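Exopolygalacturonase (Yersinia enterocolitica, PDB 2UVF) is a family 28 glycoside hydrolase that probably cleaves galacturonic acid units from the ends of polygalacturonate chains derived from pectin. Local coordinates at residues 97-102 / 107-112; 84-87 / 91-94; 111-116 / 452-457; 283-288 / 428-433. All coordinates share one frame; numbering follows the deposited sequence.

Interaction 1 of 4, residues 97-102 / 107-112; sequences HFYVND and QHKIVM. With NI (nickel (II) ion), chain J.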
# COMPACT_ATOMS: atom_id res chain seq x y z
N HIS A 97 5.74 15.11 13.45
CA HIS A 97 5.79 14.76 14.84
C HIS A 97 6.85 13.68 15.08
O HIS A 97 7.49 13.65 16.14
CB HIS A 97 4.42 14.34 15.35
CG HIS A 97 4.46 13.75 16.72
ND1 HIS A 97 4.50 12.38 16.93
CD2 HIS A 97 4.55 14.33 17.94
CE1 HIS A 97 4.57 12.15 18.23
NE2 HIS A 97 4.62 13.31 18.86
N PHE A 98 7.07 12.85 14.07
CA PHE A 98 8.06 11.77 14.15
C PHE A 98 9.43 12.35 14.54
O PHE A 98 10.14 11.77 15.32
CB PHE A 98 8.12 11.01 12.82
CG PHE A 98 9.18 9.95 12.75
CD1 PHE A 98 8.89 8.63 13.12
CD2 PHE A 98 10.46 10.25 12.26
CE1 PHE A 98 9.86 7.64 13.04
CE2 PHE A 98 11.43 9.26 12.18
CZ PHE A 98 11.12 7.95 12.56
N TYR A 99 9.77 13.51 13.98
CA TYR A 99 11.05 14.14 14.29
C TYR A 99 11.08 14.96 15.58
O TYR A 99 12.17 15.32 16.01
CB TYR A 99 11.52 15.00 13.11
CG TYR A 99 11.68 14.22 11.83
CD1 TYR A 99 12.82 13.46 11.59
CD2 TYR A 99 10.69 14.25 10.85
CE1 TYR A 99 12.98 12.76 10.41
CE2 TYR A 99 10.84 13.53 9.68
CZ TYR A 99 11.99 12.80 9.46
OH TYR A 99 12.13 12.10 8.29
N VAL A 100 9.92 15.24 16.20
CA VAL A 100 9.84 15.97 17.48
C VAL A 100 10.69 15.35 18.58
O VAL A 100 11.24 16.06 19.42
CB VAL A 100 8.42 16.06 17.97
N ASN A 101 10.77 14.02 18.57
CA ASN A 101 11.61 13.24 19.49
C ASN A 101 13.11 13.30 19.16
O ASN A 101 13.95 13.02 20.02
CB ASN A 101 11.15 11.77 19.46
CG ASN A 101 10.14 11.44 20.56
OD1 ASN A 101 9.82 10.27 20.77
ND2 ASN A 101 9.65 12.47 21.27
N ASP A 102 13.47 13.73 17.97
CA ASP A 102 14.76 13.39 17.41
C ASP A 102 15.82 14.45 17.70
O ASP A 102 16.25 15.17 16.84
CB ASP A 102 14.62 13.05 15.92
CG ASP A 102 15.90 12.60 15.30
OD1 ASP A 102 16.69 12.05 15.98
OD2 ASP A 102 16.13 12.81 14.15
N GLN A 107 17.77 10.67 12.89
CA GLN A 107 16.85 10.21 11.84
C GLN A 107 17.05 10.91 10.50
O GLN A 107 17.21 12.14 10.44
CB GLN A 107 15.38 10.38 12.30
CG GLN A 107 14.92 9.44 13.44
CD GLN A 107 14.80 7.99 13.01
OE1 GLN A 107 14.88 7.67 11.83
NE2 GLN A 107 14.63 7.11 13.98
N HIS A 108 17.06 10.11 9.43
CA HIS A 108 17.06 10.63 8.07
C HIS A 108 15.86 11.55 7.87
O HIS A 108 14.72 11.15 8.07
CB HIS A 108 17.02 9.49 7.02
CG HIS A 108 17.08 10.00 5.61
ND1 HIS A 108 18.27 10.24 4.96
CD2 HIS A 108 16.10 10.35 4.74
CE1 HIS A 108 18.02 10.71 3.75
NE2 HIS A 108 16.72 10.79 3.60
N LYS A 109 16.13 12.79 7.47
CA LYS A 109 15.07 13.75 7.17
C LYS A 109 14.59 13.60 5.73
O LYS A 109 15.31 13.87 4.78
CB LYS A 109 15.53 15.20 7.44
CG LYS A 109 16.05 15.46 8.87
CD LYS A 109 17.06 16.63 8.84
CE LYS A 109 17.85 16.80 10.15
NZ LYS A 109 18.99 15.83 10.26
N ILE A 110 13.34 13.18 5.58
CA ILE A 110 12.74 12.99 4.27
C ILE A 110 12.37 14.33 3.63
O ILE A 110 12.24 15.34 4.31
CB ILE A 110 11.53 12.01 4.34
CG1 ILE A 110 10.36 12.60 5.12
CG2 ILE A 110 11.97 10.66 4.95
CD1 ILE A 110 9.02 11.91 4.89
N VAL A 111 12.21 14.33 2.31
CA VAL A 111 11.75 15.50 1.58
C VAL A 111 10.39 15.23 0.95
O VAL A 111 10.04 14.08 0.67
CB VAL A 111 12.81 15.96 0.53
CG1 VAL A 111 14.11 16.45 1.24
CG2 VAL A 111 13.13 14.83 -0.50
N MET A 112 9.60 16.29 0.76
CA MET A 112 8.31 16.16 0.05
C MET A 112 8.50 16.12 -1.47
O MET A 112 9.42 16.74 -2.01
CB MET A 112 7.33 17.27 0.46
CG MET A 112 6.99 17.29 1.97
SD MET A 112 5.97 15.89 2.58
CE MET A 112 7.22 14.80 3.22
NI NI J . 4.75 13.62 20.95
O HOH W 1 16.36 14.23 11.87
O HOH W 2 3.06 12.19 21.38
O HOH W 3 6.52 12.15 20.91

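Interaction 2 of 4, residues 84-87 / 91-94; sequences NNDN and AKPY. With SO4 (sulfate ion), chain G.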
# COMPACT_ATOMS: atom_id res chain seq x y z
N ASN A 84 2.43 23.00 1.68
CA ASN A 84 1.34 22.41 0.92
C ASN A 84 0.90 21.08 1.52
O ASN A 84 -0.27 20.88 1.83
CB ASN A 84 1.72 22.21 -0.53
CG ASN A 84 0.56 21.74 -1.37
OD1 ASN A 84 0.42 20.54 -1.66
ND2 ASN A 84 -0.28 22.68 -1.77
N ASN A 85 1.86 20.18 1.71
CA ASN A 85 1.58 18.95 2.46
C ASN A 85 0.93 19.15 3.85
O ASN A 85 0.05 18.38 4.23
CB ASN A 85 2.83 18.06 2.52
CG ASN A 85 3.02 17.24 1.24
OD1 ASN A 85 2.77 16.03 1.24
ND2 ASN A 85 3.47 17.88 0.15
N ASP A 86 1.31 20.20 4.60
CA ASP A 86 0.66 20.48 5.90
C ASP A 86 -0.86 20.66 5.74
O ASP A 86 -1.64 20.25 6.59
CB ASP A 86 1.25 21.72 6.61
CG ASP A 86 2.70 21.52 7.09
OD1 ASP A 86 3.12 20.38 7.33
OD2 ASP A 86 3.41 22.54 7.24
N ASN A 87 -1.25 21.29 4.64
CA ASN A 87 -2.66 21.54 4.30
C ASN A 87 -3.41 20.29 3.77
O ASN A 87 -4.51 19.97 4.24
CB ASN A 87 -2.70 22.72 3.29
CG ASN A 87 -4.11 23.20 2.95
OD1 ASN A 87 -5.12 22.67 3.42
ND2 ASN A 87 -4.17 24.23 2.09
N ALA A 91 -0.79 12.23 6.10
CA ALA A 91 0.45 11.67 6.62
C ALA A 91 1.37 12.71 7.27
O ALA A 91 2.05 12.41 8.25
CB ALA A 91 1.21 10.96 5.53
N LYS A 92 1.39 13.92 6.72
CA LYS A 92 2.37 14.94 7.06
C LYS A 92 2.42 15.42 8.51
O LYS A 92 3.51 15.55 9.04
CB LYS A 92 2.26 16.15 6.11
CG LYS A 92 3.31 17.24 6.33
CD LYS A 92 4.73 16.73 6.21
CE LYS A 92 5.70 17.87 5.95
NZ LYS A 92 5.11 19.15 6.40
N PRO A 93 1.27 15.69 9.16
CA PRO A 93 1.39 15.99 10.60
C PRO A 93 2.05 14.86 11.43
O PRO A 93 2.74 15.14 12.42
CB PRO A 93 -0.05 16.22 11.05
CG PRO A 93 -0.89 15.59 9.99
CD PRO A 93 -0.14 15.78 8.72
N TYR A 94 1.83 13.60 11.02
CA TYR A 94 2.49 12.44 11.64
C TYR A 94 3.96 12.39 11.32
O TYR A 94 4.76 12.06 12.17
CB TYR A 94 1.80 11.14 11.22
CG TYR A 94 0.48 10.95 11.93
CD1 TYR A 94 0.40 10.31 13.16
CD2 TYR A 94 -0.70 11.43 11.35
CE1 TYR A 94 -0.82 10.14 13.81
CE2 TYR A 94 -1.92 11.29 12.00
CZ TYR A 94 -1.98 10.64 13.21
OH TYR A 94 -3.23 10.51 13.82
S SO4 G . -5.37 9.86 11.12
O1 SO4 G . -5.79 10.69 9.99
O2 SO4 G . -5.36 10.68 12.32
O3 SO4 G . -6.26 8.71 11.34
O4 SO4 G . -4.04 9.34 10.83

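Interaction 3 of 4, residues 111-116 / 452-457; sequences VMQNFT and LAENNV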
# COMPACT_ATOMS: atom_id res chain seq x y z
N VAL A 111 12.21 14.33 2.31
CA VAL A 111 11.75 15.50 1.58
C VAL A 111 10.39 15.23 0.95
O VAL A 111 10.04 14.08 0.67
CB VAL A 111 12.81 15.96 0.53
CG1 VAL A 111 14.11 16.45 1.24
CG2 VAL A 111 13.13 14.83 -0.50
N MET A 112 9.60 16.29 0.76
CA MET A 112 8.31 16.16 0.05
C MET A 112 8.50 16.12 -1.47
O MET A 112 9.42 16.74 -2.01
CB MET A 112 7.33 17.27 0.46
CG MET A 112 6.99 17.29 1.97
SD MET A 112 5.97 15.89 2.58
CE MET A 112 7.22 14.80 3.22
N GLN A 113 7.64 15.35 -2.15
CA GLN A 113 7.71 15.10 -3.60
C GLN A 113 6.33 15.34 -4.24
O GLN A 113 6.08 14.93 -5.37
CB GLN A 113 8.16 13.68 -3.88
CG GLN A 113 9.57 13.35 -3.44
CD GLN A 113 9.90 11.88 -3.58
OE1 GLN A 113 10.16 11.18 -2.60
NE2 GLN A 113 9.89 11.40 -4.81
N ASN A 114 5.43 15.98 -3.50
CA ASN A 114 4.08 16.25 -3.99
C ASN A 114 3.61 17.64 -3.59
O ASN A 114 4.02 18.16 -2.55
CB ASN A 114 3.08 15.17 -3.51
CG ASN A 114 2.73 15.30 -2.04
OD1 ASN A 114 3.44 14.75 -1.18
ND2 ASN A 114 1.63 16.00 -1.73
N PHE A 115 2.76 18.23 -4.42
CA PHE A 115 2.18 19.55 -4.17
C PHE A 115 0.80 19.59 -4.84
O PHE A 115 0.69 19.37 -6.04
CB PHE A 115 3.11 20.65 -4.73
CG PHE A 115 2.61 22.07 -4.54
CD1 PHE A 115 3.10 22.85 -3.50
CD2 PHE A 115 1.71 22.64 -5.42
CE1 PHE A 115 2.66 24.17 -3.32
CE2 PHE A 115 1.27 23.96 -5.25
CZ PHE A 115 1.74 24.71 -4.19
N THR A 116 -0.25 19.84 -4.05
CA THR A 116 -1.63 19.92 -4.56
C THR A 116 -2.09 21.35 -4.92
O THR A 116 -2.27 22.20 -4.04
CB THR A 116 -2.63 19.28 -3.57
OG1 THR A 116 -2.17 17.98 -3.22
CG2 THR A 116 -4.01 19.16 -4.18
N LEU A 452 10.14 1.21 -6.00
CA LEU A 452 10.88 2.28 -5.28
C LEU A 452 10.13 2.89 -4.08
O LEU A 452 9.13 3.59 -4.25
CB LEU A 452 11.39 3.38 -6.26
CG LEU A 452 12.11 4.60 -5.66
CD1 LEU A 452 13.36 4.22 -4.87
CD2 LEU A 452 12.44 5.66 -6.70
N ALA A 453 10.63 2.64 -2.87
CA ALA A 453 10.03 3.17 -1.64
C ALA A 453 10.96 4.23 -0.98
O ALA A 453 11.96 3.89 -0.34
CB ALA A 453 9.69 2.02 -0.66
N GLU A 454 10.61 5.50 -1.15
CA GLU A 454 11.48 6.60 -0.68
C GLU A 454 10.70 7.64 0.07
O GLU A 454 9.55 7.90 -0.23
CB GLU A 454 12.22 7.27 -1.86
CG GLU A 454 11.31 7.72 -3.01
CD GLU A 454 12.06 8.46 -4.08
OE1 GLU A 454 13.30 8.63 -3.93
OE2 GLU A 454 11.43 8.89 -5.08
N ASN A 455 11.37 8.26 1.03
CA ASN A 455 10.87 9.47 1.70
C ASN A 455 9.59 9.16 2.46
O ASN A 455 8.59 9.89 2.35
CB ASN A 455 10.73 10.66 0.71
CG ASN A 455 12.09 11.20 0.21
OD1 ASN A 455 12.42 11.13 -0.98
ND2 ASN A 455 12.85 11.76 1.12
N ASN A 456 9.66 8.08 3.24
CA ASN A 456 8.58 7.56 4.03
C ASN A 456 9.05 7.54 5.48
O ASN A 456 10.25 7.47 5.78
CB ASN A 456 8.18 6.11 3.62
CG ASN A 456 7.66 6.00 2.19
OD1 ASN A 456 6.54 6.40 1.87
ND2 ASN A 456 8.46 5.40 1.32
N VAL A 457 8.09 7.58 6.39
CA VAL A 457 8.36 7.44 7.82
C VAL A 457 7.57 6.24 8.37
O VAL A 457 6.40 6.06 8.03
CB VAL A 457 8.04 8.78 8.57
CG1 VAL A 457 7.63 8.54 9.98
CG2 VAL A 457 9.24 9.70 8.53

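Interaction 4 of 4, residues 283-288 / 428-433; sequences TDELGR and NNYFRM. With SO4 (sulfate ion), chain G.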
# COMPACT_ATOMS: atom_id res chain seq x y z
N THR A 283 -5.84 6.42 21.97
CA THR A 283 -5.41 7.77 21.61
C THR A 283 -4.02 7.63 20.98
O THR A 283 -3.14 7.04 21.60
CB THR A 283 -5.38 8.70 22.86
OG1 THR A 283 -6.71 8.86 23.37
CG2 THR A 283 -4.78 10.11 22.53
N ASP A 284 -3.82 8.14 19.76
CA ASP A 284 -2.51 8.00 19.08
C ASP A 284 -1.46 9.05 19.48
O ASP A 284 -1.67 9.81 20.42
CB ASP A 284 -2.64 7.81 17.54
CG ASP A 284 -2.90 9.11 16.77
OD1 ASP A 284 -2.62 10.23 17.27
OD2 ASP A 284 -3.37 8.99 15.61
N GLU A 285 -0.31 9.03 18.80
CA GLU A 285 0.87 9.84 19.15
C GLU A 285 0.69 11.35 18.85
O GLU A 285 1.42 12.20 19.38
CB GLU A 285 2.15 9.27 18.49
CG GLU A 285 2.13 9.18 16.94
CD GLU A 285 1.50 7.89 16.40
OE1 GLU A 285 0.85 7.15 17.17
OE2 GLU A 285 1.69 7.61 15.19
N LEU A 286 -0.26 11.67 17.98
CA LEU A 286 -0.75 13.03 17.80
C LEU A 286 -1.90 13.39 18.76
O LEU A 286 -2.39 14.53 18.76
CB LEU A 286 -1.22 13.22 16.36
CG LEU A 286 -0.37 14.10 15.44
CD1 LEU A 286 1.05 13.90 15.67
CD2 LEU A 286 -0.73 13.88 14.01
N GLY A 287 -2.33 12.41 19.54
CA GLY A 287 -3.46 12.55 20.44
C GLY A 287 -4.79 12.41 19.73
O GLY A 287 -5.81 12.85 20.23
N ARG A 288 -4.78 11.81 18.54
CA ARG A 288 -6.00 11.58 17.77
C ARG A 288 -6.53 10.20 18.14
O ARG A 288 -5.78 9.38 18.66
CB ARG A 288 -5.72 11.69 16.27
CG ARG A 288 -5.20 13.07 15.85
CD ARG A 288 -5.29 13.21 14.37
NE ARG A 288 -4.63 14.41 13.92
CZ ARG A 288 -4.37 14.68 12.65
NH1 ARG A 288 -4.71 13.81 11.71
NH2 ARG A 288 -3.77 15.82 12.31
N ASN A 428 6.31 9.55 0.61
CA ASN A 428 5.61 10.48 1.51
C ASN A 428 4.45 9.85 2.29
O ASN A 428 3.40 10.48 2.50
CB ASN A 428 5.16 11.75 0.76
CG ASN A 428 6.32 12.51 0.11
OD1 ASN A 428 7.50 12.30 0.47
ND2 ASN A 428 6.00 13.39 -0.82
N ASN A 429 4.64 8.60 2.72
CA ASN A 429 3.63 7.89 3.51
C ASN A 429 4.08 7.83 4.92
O ASN A 429 5.30 7.87 5.20
CB ASN A 429 3.40 6.45 3.00
CG ASN A 429 2.94 6.44 1.57
OD1 ASN A 429 1.83 6.82 1.30
ND2 ASN A 429 3.81 6.03 0.64
N TYR A 430 3.09 7.75 5.81
CA TYR A 430 3.35 7.44 7.21
C TYR A 430 2.82 6.04 7.56
O TYR A 430 1.62 5.79 7.51
CB TYR A 430 2.70 8.48 8.09
CG TYR A 430 3.01 8.37 9.56
CD1 TYR A 430 4.16 8.94 10.09
CD2 TYR A 430 2.13 7.73 10.44
CE1 TYR A 430 4.43 8.85 11.47
CE2 TYR A 430 2.39 7.63 11.77
CZ TYR A 430 3.53 8.20 12.30
OH TYR A 430 3.76 8.11 13.67
N PHE A 431 3.71 5.11 7.89
CA PHE A 431 3.30 3.77 8.28
C PHE A 431 3.29 3.71 9.80
O PHE A 431 4.30 4.03 10.42
CB PHE A 431 4.26 2.70 7.71
CG PHE A 431 4.39 2.76 6.22
CD1 PHE A 431 3.60 1.95 5.41
CD2 PHE A 431 5.32 3.61 5.62
CE1 PHE A 431 3.72 2.00 4.01
CE2 PHE A 431 5.45 3.67 4.23
CZ PHE A 431 4.65 2.86 3.42
N ARG A 432 2.14 3.39 10.38
CA ARG A 432 2.08 3.12 11.81
C ARG A 432 2.14 1.60 11.98
O ARG A 432 3.06 0.98 11.51
CB ARG A 432 0.86 3.77 12.47
CG ARG A 432 1.02 4.01 13.97
CD ARG A 432 -0.16 4.81 14.53
NE ARG A 432 -0.16 4.83 15.99
CZ ARG A 432 -0.58 3.83 16.76
NH1 ARG A 432 -0.53 3.95 18.09
NH2 ARG A 432 -1.04 2.69 16.21
N MET A 433 1.15 1.00 12.61
CA MET A 433 1.17 -0.47 12.78
C MET A 433 0.82 -1.21 11.50
O MET A 433 0.15 -0.67 10.61
CB MET A 433 0.32 -0.93 13.99
CG MET A 433 0.83 -0.29 15.26
SD MET A 433 0.26 -0.89 16.81
CE MET A 433 0.68 -2.62 16.73
S SO4 G . -5.37 9.86 11.12
O1 SO4 G . -5.79 10.69 9.99
O2 SO4 G . -5.36 10.68 12.32
O3 SO4 G . -6.26 8.71 11.34
O4 SO4 G . -4.04 9.34 10.83
O HOH W 4 0.76 5.77 19.70

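Interaction 1 of 4, residues 97-102 / 107-112
Tyr99 holds CG beside its backbone N (chi1 -59°), which carries the phenol off helix 92-100 to the chain at 108-110, while Asp102 turns CG to the side opposite its own N (chi1 -176°) and faces Gln107. The Tyr99 hydroxyl works in both directions. It donates to His108 O at 2.8 Å, in the carbonyl plane and on a lone pair, and it accepts from Ile110 N at 3.2 Å with an N-H...O angle of 161°. His108 O therefore sits at the edge of the phenol ring, and the backbone on either side of Lys109 is tied to one side chain. Asp102 OD2 takes the backbone N of Gln107 at 3.0 Å on its syn side, somewhat out of the carboxylate plane. Water 1 adds a second link, donating to Asp102 OD2 and to Gln107 O. The bent chain of Gln107 crosses Phe98 at about a right angle, with CD 3.7 Å from Phe98 CE2. Its amide is used further on, by Thr528 and by Met487 O. At the start of the segment His97 NE2 binds a nickel ion at 2.1 Å, together with two waters. The helix end and the returning loop of this fibronectin type III region lie against the beta-helix: Phe98 and Tyr99 pack on Val457 of strand 448-459, Phe98 and Gln107 touch strand 476-490, and His108 reaches strand 518-532.

Interaction 2 of 4, residues 84-87 / 91-94
Asp86 and Lys92 bring the short helices 81-88 and 92-100 together across a three-residue link, their CA atoms 5.9 Å apart. Both helices lie between strands 76-80 and 114-117 in the fibronectin type III range. Lys92 takes part in each close contact, with Asp86 and with Asn85. Its CG stands opposite the backbone N (chi1 -176°), and a bend at chi2 (58°) swings the rest of the chain along Asp86. The ammonium forms a salt bridge, with Lys92 NZ 2.5 Å from Asp86 OD1, unusually short, so the exact value carries little weight; it approaches from above the carboxylate plane, 40° out of it. The aliphatic part of the lysine is also pressed close, with Lys92 CG 3.3 Å from the same Asp86 OD1. Lys92 also rests on Asn85: Lys92 CG lies 3.9 Å from Asn85 CB, and Lys92 CB lies 3.7 Å from Asn85 O. The amide of Asn85 turns elsewhere, to Ala81 O. Beyond the pair, Tyr94 OH lies close to both Asp284 OD2 and an oxygen of a sulfate, probably from the crystallisation liquor; which takes its proton is not settled. Ser82 O accepts a further hydrogen bond from Lys92 NZ. Asp96 lies close to Asp86 OD1 and makes a long, weak ion pair with the same lysine. Two carboxylates thus gather beside one ammonium group, which would be expected to offset their repulsion and keep Lys92 charged.

Interaction 3 of 4, residues 111-116 / 452-457
One polar side-chain bond joins Gln113 to Glu454. Gln113 sends a chain that is straight beyond CG toward strand 448-459 and donates from NE2 to Glu454 OE2 at 3.0 Å. The donor stands well above the carboxylate plane, 60° out of it, and amide and carboxylate are nearly perpendicular (89° apart). Both groups are buried and have further partners. Gln113 NE2 also reaches Trp57 O, while Glu454 OE2 accepts from Trp425 NE1 and Glu454 OE1 makes a salt bridge with Arg483. Trp425 and Arg483 thus hold the acid in place for the glutamine, and the nearby arginine charge would be expected to keep it ionised. Asn455 fills the rest of the contact; its amide orientation in the model is doubtful, so its polar pairings are left open. Its CB lies 3.4 Å from Gln113 OE1 and 3.5 Å from Val111 O, and its side chain crosses that of Gln113 at about a right angle. The Val111 branch CG2 leans on the same amide, and here the two backbones come nearest, with 6.1 Å between the CA atoms of Val111 and Asn455. Asn455 has a left-handed helical backbone (phi 64°), as has Asn428 on the preceding turn. Its side chain touches Asn428 and also Asn484 on the next turn, consistent with the asparagine ladder of right-handed parallel beta-helices, against which the fibronectin-like segment is docked here.

Interaction 4 of 4, residues 283-288 / 428-433
Arg432 and Glu285 form a nearly ideal salt bridge: NE donates to Glu285 OE1 at 2.8 Å along an almost straight path (177°), using the syn lone pair, with guanidinium and carboxylate only 16° from coplanar. A bend at chi2 (-86°) turns the glutamate so that its other oxygen, OE2, receives the Tyr430 hydroxyl at 2.6 Å, on the anti side and at the edge of the phenol ring. Water 4 donates to Glu285 OE1 at 2.9 Å and accepts from Arg432 NH1 at 2.8 Å, closing a small ring, while Arg432 NH2 pairs with Asp399. Tyr430 belongs to strand 430-431 of the right-handed parallel beta-helix, between strands 397-399 and 448-459; Glu285 projects from a type I beta turn, Asp284 to Gly287, in the loop between strands 280-283 and 289-293. Leu286 N donates to Asp284 OD1 at 2.9 Å, an Asx turn, and Arg288 N adds a second bond at 3.0 Å from the opposite face of that carboxylate. Tyr94 OH is probably hydrogen-bonded to Asp284 OD2. Farther out, Leu286 CD2 lies over one face of the Arg288 guanidinium, offset toward its rim, and Arg288 NH1 reaches O2 of a sulfate at 3.3 Å. The ring of Tyr430 meets that of Tyr94 in helix 92-100.

In the fold
Helix 92-100 joins interactions 1 and 2, and its residues also meet the loop of interaction 4: Tyr94 is probably hydrogen-bonded to Asp284 and lies at the same sulfate as Arg288, while His97 CE1 comes 3.4 Å from Glu285 O. The nickel ion bound by His97 is about 6 Å from the nearest atom of the Glu285 side chain. Interactions 1 and 3 share Val111 and Met112, and Ile110 CD1 lies 3.3 Å from Asn455 O. Thr116 N probably donates a hydrogen bond to Asn84 OD1, linking interaction 2 to interaction 3. Within the beta-helix, Phe431 N and Val457 O, 2.9 Å apart, connect interactions 4 and 3. The glycan pocket is formed by other residues, including Gly441, Ser442 and His443.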